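Local atomic coordinates of L-asparaginase I (Vibrio cholerae, PDB entry 2OCD), a protein that probably catalyses the hydrolysis of L-asparagine to L-aspartate and ammonium, as a homotetrameric cytoplasmic asparaginase. Residues P39-R43 against P44-L48; A76-Y79 against D80-D83; S223-V226 against I227-T230; Q316-S319 against Y320-K324. All coordinates share one frame; numbering follows the deposited sequence.

Each of the four interactions is a local contact within its own continuous stretch, at turns and helix starts on the outer parts of the chain. Interactions 1 and 2 belong to the N-terminal asparaginase family region; their centres are about 20 Å apart and their nearest atoms about 6 Å. Interactions 3 and 4 belong to the C-terminal region, about 25 Å between centres, and both show a serine N-cap. The widest separation, about 57 Å between centres, runs from interaction 1 to interaction 3. Each of these two lies at a contact with another subunit, whereas interactions 2 and 4 touch no other chain. All four lie away from the predicted catalytic residues Thr14 and Thr91 and from the predicted substrate-binding residues Ser60 and Asp92.

Interaction 1: P39-R43 against P44-L48; sequences PEFHR and PEMPL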
ATOM      1  N   PRO B  39       1.808  26.938  22.609  1.00 23.59           N
ATOM      2  CA  PRO B  39       0.485  26.797  23.236  1.00 24.02           C
ATOM      3  C   PRO B  39      -0.257  25.444  23.018  1.00 23.91           C
ATOM      4  O   PRO B  39      -1.037  24.996  23.889  1.00 21.91           O
ATOM      5  CB  PRO B  39      -0.298  27.951  22.606  1.00 24.43           C
ATOM      6  CG  PRO B  39       0.743  28.895  22.120  1.00 23.75           C
ATOM      7  CD  PRO B  39       1.870  28.093  21.699  1.00 23.17           C
ATOM      8  N   GLU B  40       0.014  24.799  21.874  1.00 24.76           N
ATOM      9  CA  GLU B  40      -0.525  23.440  21.573  1.00 25.08           C
ATOM     10  C   GLU B  40      -0.311  22.453  22.729  1.00 24.79           C
ATOM     11  O   GLU B  40      -1.125  21.534  22.942  1.00 24.71           O
ATOM     12  CB  GLU B  40       0.135  22.810  20.329  1.00 25.58           C
ATOM     13  CG  GLU B  40       0.415  23.743  19.166  1.00 28.78           C
ATOM     14  CD  GLU B  40       1.850  24.290  19.155  1.00 32.29           C
ATOM     15  OE1 GLU B  40       2.790  23.477  18.996  1.00 31.83           O
ATOM     16  OE2 GLU B  40       2.024  25.531  19.282  1.00 34.77           O
ATOM     17  N   PHE B  41       0.814  22.598  23.431  1.00 24.12           N
ATOM     18  CA  PHE B  41       1.161  21.671  24.516  1.00 24.08           C
ATOM     19  C   PHE B  41       0.535  22.064  25.873  1.00 24.10           C
ATOM     20  O   PHE B  41       0.721  21.379  26.876  1.00 24.53           O
ATOM     21  CB  PHE B  41       2.693  21.563  24.635  1.00 23.20           C
ATOM     22  CG  PHE B  41       3.333  20.795  23.513  1.00 22.75           C
ATOM     23  CD1 PHE B  41       3.491  19.426  23.590  1.00 20.71           C
ATOM     24  CD2 PHE B  41       3.749  21.442  22.347  1.00 22.03           C
ATOM     25  CE1 PHE B  41       4.057  18.735  22.539  1.00 21.66           C
ATOM     26  CE2 PHE B  41       4.328  20.729  21.294  1.00 20.16           C
ATOM     27  CZ  PHE B  41       4.477  19.406  21.385  1.00 20.52           C
ATOM     28  N   HIS B  42      -0.194  23.170  25.905  1.00 24.30           N
ATOM     29  CA  HIS B  42      -0.680  23.739  27.149  1.00 24.50           C
ATOM     30  C   HIS B  42      -2.154  24.068  26.954  1.00 25.49           C
ATOM     31  O   HIS B  42      -2.562  25.223  26.646  1.00 26.45           O
ATOM     32  CB  HIS B  42       0.097  25.004  27.513  1.00 24.36           C
ATOM     33  CG  HIS B  42       1.549  24.782  27.773  1.00 23.41           C
ATOM     34  ND1 HIS B  42       2.006  24.033  28.833  1.00 25.00           N
ATOM     35  CD2 HIS B  42       2.646  25.241  27.133  1.00 22.00           C
ATOM     36  CE1 HIS B  42       3.326  24.023  28.822  1.00 25.08           C
ATOM     37  NE2 HIS B  42       3.739  24.761  27.808  1.00 23.41           N
ATOM     38  N   ARG B  43      -2.957  23.031  27.081  1.00 25.38           N
ATOM     39  CA  ARG B  43      -4.377  23.158  26.879  1.00 24.99           C
ATOM     40  C   ARG B  43      -5.012  22.063  27.693  1.00 24.65           C
ATOM     41  O   ARG B  43      -4.404  21.009  27.899  1.00 23.22           O
ATOM     42  CB  ARG B  43      -4.747  23.045  25.379  1.00 24.92           C
ATOM     43  CG  ARG B  43      -4.269  21.769  24.727  1.00 24.87           C
ATOM     44  CD  ARG B  43      -4.499  21.785  23.248  1.00 25.19           C
ATOM     45  NE  ARG B  43      -5.926  21.710  22.990  1.00 25.28           N
ATOM     46  CZ  ARG B  43      -6.544  22.184  21.910  1.00 23.52           C
ATOM     47  NH1 ARG B  43      -5.877  22.757  20.913  1.00 26.00           N
ATOM     48  NH2 ARG B  43      -7.847  22.086  21.840  1.00 20.88           N
ATOM     49  N   PRO B  44      -6.252  22.308  28.135  1.00 25.04           N
ATOM     50  CA  PRO B  44      -6.938  21.484  29.142  1.00 25.12           C
ATOM     51  C   PRO B  44      -6.938  20.004  28.817  1.00 24.83           C
ATOM     52  O   PRO B  44      -6.856  19.170  29.702  1.00 25.86           O
ATOM     53  CB  PRO B  44      -8.369  22.046  29.119  1.00 25.01           C
ATOM     54  CG  PRO B  44      -8.178  23.470  28.741  1.00 24.72           C
ATOM     55  CD  PRO B  44      -7.108  23.426  27.690  1.00 24.71           C
ATOM     56  N   GLU B  45      -7.013  19.676  27.546  1.00 24.55           N
ATOM     57  CA  GLU B  45      -7.159  18.291  27.164  1.00 24.41           C
ATOM     58  C   GLU B  45      -5.792  17.646  26.954  1.00 23.80           C
ATOM     59  O   GLU B  45      -5.720  16.506  26.567  1.00 24.73           O
ATOM     60  CB  GLU B  45      -8.046  18.172  25.925  1.00 25.27           C
ATOM     61  CG  GLU B  45      -7.736  19.186  24.807  1.00 27.02           C
ATOM     62  CD  GLU B  45      -8.501  20.538  24.932  1.00 29.22           C
ATOM     63  OE1 GLU B  45      -9.735  20.567  24.851  1.00 31.45           O
ATOM     64  OE2 GLU B  45      -7.863  21.594  25.096  1.00 33.48           O
HETATM   65  N   MSE B  46      -4.718  18.385  27.197  1.00 22.58           N
HETATM   66  CA  MSE B  46      -3.383  17.817  27.233  1.00 22.12           C
HETATM   67  C   MSE B  46      -3.076  17.540  28.696  1.00 21.10           C
HETATM   68  O   MSE B  46      -3.663  18.176  29.551  1.00 21.18           O
HETATM   69  CB  MSE B  46      -2.334  18.775  26.638  1.00 22.15           C
HETATM   70  CG  MSE B  46      -2.333  18.821  25.098  1.00 23.78           C
HETATM   71 SE   MSE B  46      -1.774  17.116  24.179  0.80 31.49          SE
HETATM   72  CE  MSE B  46       0.156  17.042  24.583  1.00 26.05           C
ATOM     73  N   PRO B  47      -2.167  16.585  28.984  1.00 19.87           N
ATOM     74  CA  PRO B  47      -1.725  16.393  30.356  1.00 19.11           C
ATOM     75  C   PRO B  47      -0.664  17.425  30.722  1.00 18.41           C
ATOM     76  O   PRO B  47       0.052  17.939  29.847  1.00 17.66           O
ATOM     77  CB  PRO B  47      -1.095  15.006  30.323  1.00 18.64           C
ATOM     78  CG  PRO B  47      -0.528  14.937  28.951  1.00 19.65           C
ATOM     79  CD  PRO B  47      -1.478  15.667  28.049  1.00 19.26           C
ATOM     80  N   LEU B  48      -0.564  17.732  32.009  1.00 17.76           N
ATOM     81  CA  LEU B  48       0.606  18.450  32.517  1.00 17.38           C
ATOM     82  C   LEU B  48       1.875  17.662  32.119  1.00 16.87           C
ATOM     83  O   LEU B  48       1.821  16.461  31.888  1.00 15.54           O
ATOM     84  CB  LEU B  48       0.530  18.577  34.053  1.00 17.75           C
ATOM     85  CG  LEU B  48      -0.550  19.491  34.668  1.00 17.42           C
ATOM     86  CD1 LEU B  48      -0.430  19.475  36.186  1.00 18.05           C
ATOM     87  CD2 LEU B  48      -0.414  20.895  34.153  1.00 13.92           C
TER
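Arg43 is gripped from two directions by the residues that follow it. Its backbone O accepts from Met46 N at 2.7 Å with an N-H...O angle of 158°, and the donor stands above the carbonyl plane. On the side-chain side, Arg43 NE donates to Glu45 OE2 at 2.9 Å, the hydrogen bond of a salt bridge. The oxygen lies at the guanidinium edge, somewhat tilted from its plane, and NE approaches it from above the carboxylate plane; the two flat groups are turned 70° apart. A chi1 of 56° in Arg43 places CG between the backbone N and the carbonyl carbon; from there the chain passes at a slant across Met46, Arg43 CG resting 3.5 Å from Met46 CG, and bends at chi3.

Met46, present as selenomethionine, is buried. Its chain bends at chi2 and chi3, carrying the methyl back to the preceding 3-10 segment, where Met46 CE comes within 4.2 Å of Phe41 CD1 at an oblique angle to the ring. Helix 127-141 lies against this apolar pair, with Leu132 on Phe41 and both Leu133 and Leu136 on Met46. Arg43 has a further partner, NH2 bonding to Ala122 O of the second subunit, so the salt-bridged group also reaches an intersubunit contact. The arrangement is that of a type I beta turn, Arg43 to Met46, in the loop joining helix 31-35 to strand 48-58.

Interaction 2: A76-Y79 against D80-D83; sequences AANY and DKYD
The side chains of Asn78 and Tyr82 run alongside each other in the same direction, across the turn that takes the chain from helix 65-78 to strand 84-88 in the alpha/beta N-terminal region. Asn78 CB is 4.0 Å from Tyr82 CE2, and the carbonyl oxygen Asn78 O meets the ring edge in its plane, 3.5 Å from Tyr82 CD2. The same oxygen takes a weak backbone bond from Lys81 N, 3.1 Å long and bent to 125°. A water bridges the turn: it accepts from Lys81 N at 2.7 Å and donates to Ala77 O at 3.2 Å, linking the amide back to the preceding helix.

Next to it, Asp80 OD1 approaches the Tyr79 ring obliquely, 3.7 Å from Tyr79 CD2, with the carboxylate and ring planes 79° apart.

Outside the turn, His5 packs edge-to-face with the Tyr82 ring and pairs through its backbone with Asp83. A chi1 of -170° swings the Tyr79 ring away from its own backbone N, and the ring stacks on Phe203 and makes a cation-pi contact with Lys110. The far end of this buried side chain is fixed by a hydrogen bond between Tyr79 OH and Gly109 N.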
ATOM      1  N   ALA B  76      12.879   5.145  37.330  1.00 15.72           N
ATOM      2  CA  ALA B  76      12.649   4.584  38.675  1.00 15.90           C
ATOM      3  C   ALA B  76      12.489   5.677  39.732  1.00 16.05           C
ATOM      4  O   ALA B  76      11.567   5.636  40.561  1.00 15.44           O
ATOM      5  CB  ALA B  76      13.815   3.676  39.089  1.00 15.31           C
ATOM      6  N   ALA B  77      13.398   6.651  39.688  1.00 15.64           N
ATOM      7  CA  ALA B  77      13.392   7.726  40.642  1.00 15.40           C
ATOM      8  C   ALA B  77      12.111   8.504  40.467  1.00 15.98           C
ATOM      9  O   ALA B  77      11.597   9.028  41.437  1.00 16.95           O
ATOM     10  CB  ALA B  77      14.560   8.618  40.445  1.00 13.89           C
ATOM     11  N   ASN B  78      11.586   8.588  39.256  1.00 15.76           N
ATOM     12  CA  ASN B  78      10.412   9.409  39.043  1.00 15.95           C
ATOM     13  C   ASN B  78       9.138   8.581  38.971  1.00 16.70           C
ATOM     14  O   ASN B  78       8.010   9.120  38.792  1.00 16.27           O
ATOM     15  CB  ASN B  78      10.599  10.260  37.790  1.00 15.32           C
ATOM     16  CG  ASN B  78      11.553  11.392  38.019  1.00 14.63           C
ATOM     17  OD1 ASN B  78      12.690  11.396  37.516  1.00 12.99           O
ATOM     18  ND2 ASN B  78      11.123  12.353  38.818  1.00 13.55           N
ATOM     19  N   TYR B  79       9.310   7.279  39.134  1.00 17.06           N
ATOM     20  CA  TYR B  79       8.219   6.346  38.892  1.00 18.21           C
ATOM     21  C   TYR B  79       6.920   6.673  39.614  1.00 18.57           C
ATOM     22  O   TYR B  79       5.843   6.545  39.038  1.00 18.67           O
ATOM     23  CB  TYR B  79       8.626   4.925  39.234  1.00 17.54           C
ATOM     24  CG  TYR B  79       7.609   3.944  38.771  1.00 18.09           C
ATOM     25  CD1 TYR B  79       7.522   3.586  37.427  1.00 17.16           C
ATOM     26  CD2 TYR B  79       6.682   3.392  39.660  1.00 18.40           C
ATOM     27  CE1 TYR B  79       6.579   2.681  36.983  1.00 16.47           C
ATOM     28  CE2 TYR B  79       5.723   2.490  39.216  1.00 16.54           C
ATOM     29  CZ  TYR B  79       5.690   2.128  37.874  1.00 17.78           C
ATOM     30  OH  TYR B  79       4.767   1.220  37.428  1.00 17.22           O
ATOM     31  N   ASP B  80       6.989   7.105  40.855  1.00 19.48           N
ATOM     32  CA  ASP B  80       5.728   7.430  41.573  1.00 20.73           C
ATOM     33  C   ASP B  80       5.219   8.875  41.446  1.00 20.98           C
ATOM     34  O   ASP B  80       4.038   9.127  41.654  1.00 22.03           O
ATOM     35  CB  ASP B  80       5.832   7.009  43.041  1.00 21.03           C
ATOM     36  CG  ASP B  80       5.964   5.510  43.183  1.00 23.15           C
ATOM     37  OD1 ASP B  80       5.057   4.781  42.683  1.00 23.69           O
ATOM     38  OD2 ASP B  80       6.982   5.063  43.766  1.00 25.37           O
ATOM     39  N   LYS B  81       6.096   9.801  41.067  1.00 21.51           N
ATOM     40  CA  LYS B  81       5.735  11.212  40.866  1.00 21.13           C
ATOM     41  C   LYS B  81       4.838  11.473  39.631  1.00 20.78           C
ATOM     42  O   LYS B  81       4.291  12.556  39.495  1.00 22.36           O
ATOM     43  CB  LYS B  81       7.001  12.093  40.767  1.00 22.09           C
ATOM     44  CG  LYS B  81       8.052  11.965  41.916  1.00 24.32           C
ATOM     45  CD  LYS B  81       8.125  13.218  42.826  1.00 27.69           C
ATOM     46  CE  LYS B  81       6.948  13.281  43.886  1.00 29.04           C
ATOM     47  NZ  LYS B  81       6.432  14.680  44.291  1.00 26.28           N
ATOM     48  N   TYR B  82       4.658  10.531  38.725  1.00 19.52           N
ATOM     49  CA  TYR B  82       3.959  10.867  37.496  1.00 18.61           C
ATOM     50  C   TYR B  82       3.067   9.723  37.029  1.00 17.89           C
ATOM     51  O   TYR B  82       3.146   8.632  37.556  1.00 18.67           O
ATOM     52  CB  TYR B  82       4.973  11.215  36.412  1.00 18.13           C
ATOM     53  CG  TYR B  82       5.888  12.376  36.704  1.00 18.18           C
ATOM     54  CD1 TYR B  82       5.557  13.670  36.310  1.00 16.88           C
ATOM     55  CD2 TYR B  82       7.126  12.177  37.332  1.00 18.36           C
ATOM     56  CE1 TYR B  82       6.424  14.746  36.549  1.00 17.06           C
ATOM     57  CE2 TYR B  82       8.000  13.240  37.572  1.00 16.85           C
ATOM     58  CZ  TYR B  82       7.647  14.536  37.186  1.00 17.97           C
ATOM     59  OH  TYR B  82       8.517  15.599  37.440  1.00 16.44           O
ATOM     60  N   ASP B  83       2.223   9.976  36.041  1.00 17.10           N
ATOM     61  CA  ASP B  83       1.276   8.970  35.545  1.00 17.28           C
ATOM     62  C   ASP B  83       1.748   8.279  34.259  1.00 17.31           C
ATOM     63  O   ASP B  83       1.075   7.349  33.797  1.00 18.35           O
ATOM     64  CB  ASP B  83      -0.092   9.607  35.311  1.00 17.23           C
ATOM     65  CG  ASP B  83      -0.500  10.558  36.459  1.00 19.11           C
ATOM     66  OD1 ASP B  83      -0.767  11.782  36.210  1.00 15.27           O
ATOM     67  OD2 ASP B  83      -0.516  10.077  37.634  1.00 23.07           O
TER
HETATM   68  O   HOH W   1       8.482   8.930  42.079  1.00 24.40           O

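Interaction 3: S223-V226 against I227-T230; sequences SHEV and IRNT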
ATOM      1  N   SER B 223      33.679 -19.401   6.600  1.00 16.65           N
ATOM      2  CA  SER B 223      34.619 -20.393   7.112  1.00 17.84           C
ATOM      3  C   SER B 223      34.618 -20.382   8.628  1.00 20.10           C
ATOM      4  O   SER B 223      34.505 -19.318   9.275  1.00 21.15           O
ATOM      5  CB  SER B 223      36.029 -20.161   6.601  1.00 17.71           C
ATOM      6  OG  SER B 223      36.621 -19.021   7.191  1.00 16.82           O
ATOM      7  N   HIS B 224      34.754 -21.575   9.195  1.00 21.63           N
ATOM      8  CA  HIS B 224      34.746 -21.769  10.651  1.00 22.40           C
ATOM      9  C   HIS B 224      35.938 -21.059  11.282  1.00 22.08           C
ATOM     10  O   HIS B 224      35.930 -20.814  12.452  1.00 21.91           O
ATOM     11  CB  HIS B 224      34.786 -23.262  10.990  1.00 23.12           C
ATOM     12  CG  HIS B 224      36.035 -23.922  10.525  1.00 24.94           C
ATOM     13  ND1 HIS B 224      37.192 -23.937  11.274  1.00 30.35           N
ATOM     14  CD2 HIS B 224      36.332 -24.534   9.356  1.00 30.28           C
ATOM     15  CE1 HIS B 224      38.144 -24.557  10.594  1.00 30.88           C
ATOM     16  NE2 HIS B 224      37.645 -24.935   9.428  1.00 30.81           N
ATOM     17  N   GLU B 225      36.951 -20.729  10.495  1.00 22.44           N
ATOM     18  CA  GLU B 225      38.000 -19.851  10.966  1.00 23.14           C
ATOM     19  C   GLU B 225      37.530 -18.432  11.287  1.00 23.26           C
ATOM     20  O   GLU B 225      37.931 -17.888  12.321  1.00 23.99           O
ATOM     21  CB  GLU B 225      39.136 -19.801   9.959  1.00 23.58           C
ATOM     22  CG  GLU B 225      39.848 -21.133   9.796  1.00 24.32           C
ATOM     23  CD  GLU B 225      40.576 -21.202   8.490  1.00 24.72           C
ATOM     24  OE1 GLU B 225      40.035 -21.826   7.549  1.00 28.58           O
ATOM     25  OE2 GLU B 225      41.674 -20.603   8.389  1.00 27.78           O
ATOM     26  N   VAL B 226      36.690 -17.809  10.460  1.00 22.92           N
ATOM     27  CA  VAL B 226      36.113 -16.528  10.901  1.00 23.03           C
ATOM     28  C   VAL B 226      35.176 -16.747  12.120  1.00 23.72           C
ATOM     29  O   VAL B 226      35.116 -15.936  13.068  1.00 25.20           O
ATOM     30  CB  VAL B 226      35.372 -15.779   9.788  1.00 23.19           C
ATOM     31  CG1 VAL B 226      35.856 -16.243   8.415  1.00 24.08           C
ATOM     32  CG2 VAL B 226      33.854 -15.909   9.908  1.00 22.31           C
ATOM     33  N   ILE B 227      34.456 -17.855  12.128  1.00 22.91           N
ATOM     34  CA  ILE B 227      33.599 -18.154  13.264  1.00 22.39           C
ATOM     35  C   ILE B 227      34.389 -18.463  14.531  1.00 21.95           C
ATOM     36  O   ILE B 227      33.970 -18.124  15.622  1.00 21.59           O
ATOM     37  CB  ILE B 227      32.560 -19.224  12.881  1.00 22.28           C
ATOM     38  CG1 ILE B 227      31.496 -18.523  11.998  1.00 21.70           C
ATOM     39  CG2 ILE B 227      31.957 -19.902  14.134  1.00 21.94           C
ATOM     40  CD1 ILE B 227      30.763 -19.431  11.068  1.00 22.71           C
ATOM     41  N   ARG B 228      35.551 -19.058  14.381  1.00 22.26           N
ATOM     42  CA  ARG B 228      36.439 -19.262  15.517  1.00 23.45           C
ATOM     43  C   ARG B 228      36.821 -17.926  16.151  1.00 22.66           C
ATOM     44  O   ARG B 228      36.745 -17.794  17.339  1.00 21.54           O
ATOM     45  CB  ARG B 228      37.675 -20.006  15.072  1.00 22.82           C
ATOM     46  CG  ARG B 228      38.589 -20.395  16.191  1.00 25.57           C
ATOM     47  CD  ARG B 228      39.931 -20.763  15.624  1.00 28.85           C
ATOM     48  NE  ARG B 228      40.541 -19.576  14.993  1.00 34.42           N
ATOM     49  CZ  ARG B 228      41.267 -19.579  13.869  1.00 36.44           C
ATOM     50  NH1 ARG B 228      41.496 -20.724  13.202  1.00 38.27           N
ATOM     51  NH2 ARG B 228      41.761 -18.426  13.398  1.00 34.82           N
ATOM     52  N   ASN B 229      37.187 -16.946  15.323  1.00 23.53           N
ATOM     53  CA  ASN B 229      37.536 -15.580  15.756  1.00 23.78           C
ATOM     54  C   ASN B 229      36.445 -14.942  16.558  1.00 24.11           C
ATOM     55  O   ASN B 229      36.708 -14.280  17.564  1.00 24.90           O
ATOM     56  CB  ASN B 229      37.816 -14.659  14.550  1.00 23.52           C
ATOM     57  CG  ASN B 229      39.147 -14.977  13.863  1.00 24.35           C
ATOM     58  OD1 ASN B 229      39.963 -15.746  14.388  1.00 21.75           O
ATOM     59  ND2 ASN B 229      39.361 -14.399  12.665  1.00 25.63           N
ATOM     60  N   THR B 230      35.214 -15.121  16.102  1.00 24.34           N
ATOM     61  CA  THR B 230      34.071 -14.525  16.777  1.00 24.79           C
ATOM     62  C   THR B 230      33.782 -15.207  18.131  1.00 24.62           C
ATOM     63  O   THR B 230      33.033 -14.665  18.938  1.00 25.57           O
ATOM     64  CB  THR B 230      32.773 -14.661  15.937  1.00 25.63           C
ATOM     65  OG1 THR B 230      32.453 -16.067  15.783  1.00 27.60           O
ATOM     66  CG2 THR B 230      32.901 -14.004  14.580  1.00 25.66           C
TER
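Arg228 lays one face of its guanidinium over the backbone carbonyl of Glu225, three residues earlier, with Glu225 O 3.8 Å above the plane and displaced from the centre of the group. With CG anti to the backbone N (chi1 -174°) and a bend at chi3, the Arg228 chain folds back along the preceding turn. There Arg228 NH1 sits 3.8 Å from Glu225 CG. The charged ends stay apart: Glu225 OE2 and Arg228 NH1 are 4.8 Å from each other, so the opposite charges may attract, but they form no salt bridge. Arg228 NH2 also reaches forward to Asn229 OD1 in a weak 3.4 Å bond.

The backbone carries the i to i+4 bonds of an alpha-helix. Asn229 N bonds to Glu225 O, so the carbonyl under the guanidinium is already engaged in a helix bond. The Ile227 N bond to Ser223 O is nearly straight at 162° and lies in the carbonyl plane, while Arg228 N to His224 O is shorter, 2.6 Å. At the start of the helix Ser223 is the N-cap, its OG accepting from Val226 N in a weak bond of 3.5 Å. Farther along, Thr230 OG1 donates to Ile227 O at 2.6 Å, a hydroxyl returned to the carbonyl three residues back.

One side of the helix turns inward, Ile227 packing on Ile216 of strand 213-217 and Leu254 of helix 252-263. Another meets the third subunit, Val226 against its Pro212 and Asn229 against its Asn229. Helix 224-231 is the connection of a beta-alpha-beta unit, between parallel strands 213-217 and 237-242 of the C-terminal sheet.

Interaction 4: Q316-S319 against Y320-K324; sequences QNLS and YEEVK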
ATOM      1  N   GLN B 316      22.136 -10.437  35.140  1.00 22.72           N
ATOM      2  CA  GLN B 316      21.701 -10.943  36.435  1.00 24.55           C
ATOM      3  C   GLN B 316      22.670 -12.030  36.779  1.00 25.15           C
ATOM      4  O   GLN B 316      23.497 -12.401  35.957  1.00 27.18           O
ATOM      5  CB  GLN B 316      20.253 -11.447  36.366  1.00 24.95           C
ATOM      6  CG  GLN B 316      19.242 -10.271  36.601  1.00 26.50           C
ATOM      7  CD  GLN B 316      19.049  -9.417  35.386  1.00 27.70           C
ATOM      8  OE1 GLN B 316      19.283  -8.182  35.371  1.00 24.11           O
ATOM      9  NE2 GLN B 316      18.609 -10.082  34.323  1.00 31.17           N
ATOM     10  N   ASN B 317      22.640 -12.558  37.971  1.00 25.52           N
ATOM     11  CA  ASN B 317      23.643 -13.585  38.263  1.00 25.89           C
ATOM     12  C   ASN B 317      23.009 -14.960  38.228  1.00 24.59           C
ATOM     13  O   ASN B 317      22.945 -15.689  39.231  1.00 25.48           O
ATOM     14  CB  ASN B 317      24.474 -13.262  39.519  1.00 26.76           C
ATOM     15  CG  ASN B 317      25.593 -12.235  39.210  1.00 30.21           C
ATOM     16  OD1 ASN B 317      25.368 -11.003  39.237  1.00 33.47           O
ATOM     17  ND2 ASN B 317      26.780 -12.745  38.853  1.00 33.01           N
ATOM     18  N   LEU B 318      22.589 -15.281  37.002  1.00 22.20           N
ATOM     19  CA  LEU B 318      21.934 -16.499  36.643  1.00 19.80           C
ATOM     20  C   LEU B 318      22.956 -17.521  36.120  1.00 19.29           C
ATOM     21  O   LEU B 318      24.031 -17.159  35.646  1.00 18.84           O
ATOM     22  CB  LEU B 318      20.916 -16.209  35.546  1.00 19.34           C
ATOM     23  CG  LEU B 318      19.824 -15.225  35.914  1.00 18.58           C
ATOM     24  CD1 LEU B 318      18.910 -14.888  34.732  1.00 13.01           C
ATOM     25  CD2 LEU B 318      19.049 -15.798  37.088  1.00 18.35           C
ATOM     26  N   SER B 319      22.598 -18.802  36.217  1.00 18.28           N
ATOM     27  CA  SER B 319      23.409 -19.893  35.709  1.00 17.06           C
ATOM     28  C   SER B 319      23.285 -19.939  34.183  1.00 16.45           C
ATOM     29  O   SER B 319      22.385 -19.311  33.605  1.00 16.22           O
ATOM     30  CB  SER B 319      22.916 -21.197  36.331  1.00 16.97           C
ATOM     31  OG  SER B 319      21.684 -21.599  35.763  1.00 15.73           O
ATOM     32  N   TYR B 320      24.189 -20.652  33.519  1.00 15.68           N
ATOM     33  CA  TYR B 320      24.121 -20.792  32.055  1.00 15.62           C
ATOM     34  C   TYR B 320      22.716 -21.310  31.592  1.00 15.29           C
ATOM     35  O   TYR B 320      22.060 -20.701  30.727  1.00 13.84           O
ATOM     36  CB  TYR B 320      25.247 -21.710  31.558  1.00 15.05           C
ATOM     37  CG  TYR B 320      25.075 -22.176  30.135  1.00 14.69           C
ATOM     38  CD1 TYR B 320      25.652 -21.491  29.090  1.00 17.39           C
ATOM     39  CD2 TYR B 320      24.362 -23.302  29.838  1.00 14.15           C
ATOM     40  CE1 TYR B 320      25.524 -21.915  27.762  1.00 17.40           C
ATOM     41  CE2 TYR B 320      24.210 -23.742  28.536  1.00 15.88           C
ATOM     42  CZ  TYR B 320      24.791 -23.041  27.480  1.00 17.91           C
ATOM     43  OH  TYR B 320      24.627 -23.462  26.144  1.00 15.99           O
ATOM     44  N   GLU B 321      22.272 -22.410  32.201  1.00 14.92           N
ATOM     45  CA  GLU B 321      21.017 -23.099  31.821  1.00 15.52           C
ATOM     46  C   GLU B 321      19.783 -22.228  32.048  1.00 14.86           C
ATOM     47  O   GLU B 321      18.851 -22.188  31.273  1.00 14.14           O
ATOM     48  CB  GLU B 321      20.856 -24.397  32.653  1.00 15.32           C
ATOM     49  CG  GLU B 321      21.905 -25.458  32.374  1.00 17.32           C
ATOM     50  CD  GLU B 321      21.899 -26.009  30.904  1.00 22.72           C
ATOM     51  OE1 GLU B 321      20.867 -25.907  30.195  1.00 22.12           O
ATOM     52  OE2 GLU B 321      22.962 -26.545  30.461  1.00 27.17           O
ATOM     53  N   GLU B 322      19.800 -21.530  33.151  1.00 15.03           N
ATOM     54  CA  GLU B 322      18.760 -20.592  33.444  1.00 16.03           C
ATOM     55  C   GLU B 322      18.645 -19.470  32.361  1.00 15.31           C
ATOM     56  O   GLU B 322      17.544 -19.111  31.918  1.00 15.52           O
ATOM     57  CB  GLU B 322      19.022 -20.072  34.848  1.00 15.98           C
ATOM     58  CG  GLU B 322      17.895 -19.328  35.487  1.00 18.87           C
ATOM     59  CD  GLU B 322      18.135 -19.101  37.018  1.00 20.81           C
ATOM     60  OE1 GLU B 322      19.272 -19.397  37.579  1.00 25.09           O
ATOM     61  OE2 GLU B 322      17.150 -18.621  37.639  1.00 26.42           O
ATOM     62  N   VAL B 323      19.774 -18.935  31.911  1.00 14.85           N
ATOM     63  CA  VAL B 323      19.763 -17.906  30.874  1.00 13.81           C
ATOM     64  C   VAL B 323      19.158 -18.581  29.658  1.00 14.08           C
ATOM     65  O   VAL B 323      18.199 -18.034  29.019  1.00 12.99           O
ATOM     66  CB  VAL B 323      21.188 -17.405  30.565  1.00 14.29           C
ATOM     67  CG1 VAL B 323      21.227 -16.597  29.243  1.00 11.38           C
ATOM     68  CG2 VAL B 323      21.808 -16.630  31.779  1.00 11.47           C
ATOM     69  N   LYS B 324      19.668 -19.801  29.385  1.00 13.54           N
ATOM     70  CA  LYS B 324      19.273 -20.570  28.183  1.00 13.79           C
ATOM     71  C   LYS B 324      17.765 -20.733  28.131  1.00 13.27           C
ATOM     72  O   LYS B 324      17.127 -20.308  27.160  1.00 12.11           O
ATOM     73  CB  LYS B 324      19.973 -21.941  28.119  1.00 14.11           C
ATOM     74  CG  LYS B 324      20.338 -22.460  26.700  1.00 13.46           C
ATOM     75  CD  LYS B 324      20.193 -23.982  26.643  1.00 15.06           C
ATOM     76  CE  LYS B 324      20.933 -24.693  25.470  1.00 16.12           C
ATOM     77  NZ  LYS B 324      20.613 -26.147  25.530  1.00 16.72           N
TER
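The backbone changes at Ser319 from an extended conformation (psi 164°) to helical values from Tyr320 onward, and Ser319 O closes the first turn by accepting from Val323 N at 3.1 Å. Ser319 is thus the N-cap of helix 320-327, and its side chain supplies the capping bond: Glu322 N donates to Ser319 OG at 3.2 Å, with an N-H...O angle of 159°. A chi1 of 74° turns the hydroxyl over the opening of the helix, where OG also comes close to Glu322 CB.

Glu322 turns its carboxylate toward the cap, but Glu322 OE1 is 3.6 Å from Ser319 N, too long for the reciprocal bond of a capping box. The Glu322 chain is extended and crosses Leu318 at about a right angle. Leu318 CD2 touches the carboxylate carbon Glu322 CD at 3.4 Å. A negative carboxylate at the start of a helix would be expected to interact favourably with the helix dipole.

On the inward side, Leu318, just before the cap, pairs with Val323 in the first turn, the spacing of a hydrophobic staple. Both side chains rest on Leu313 of helix 303-315, so the staple joins this helix start to its predecessor; Val323 and Tyr320 also touch Ile267 of strand 267-272. The staple is made by Val323 CG2, which reaches Leu318 CB at 3.9 Å and lies 3.3 Å from Ser319 O.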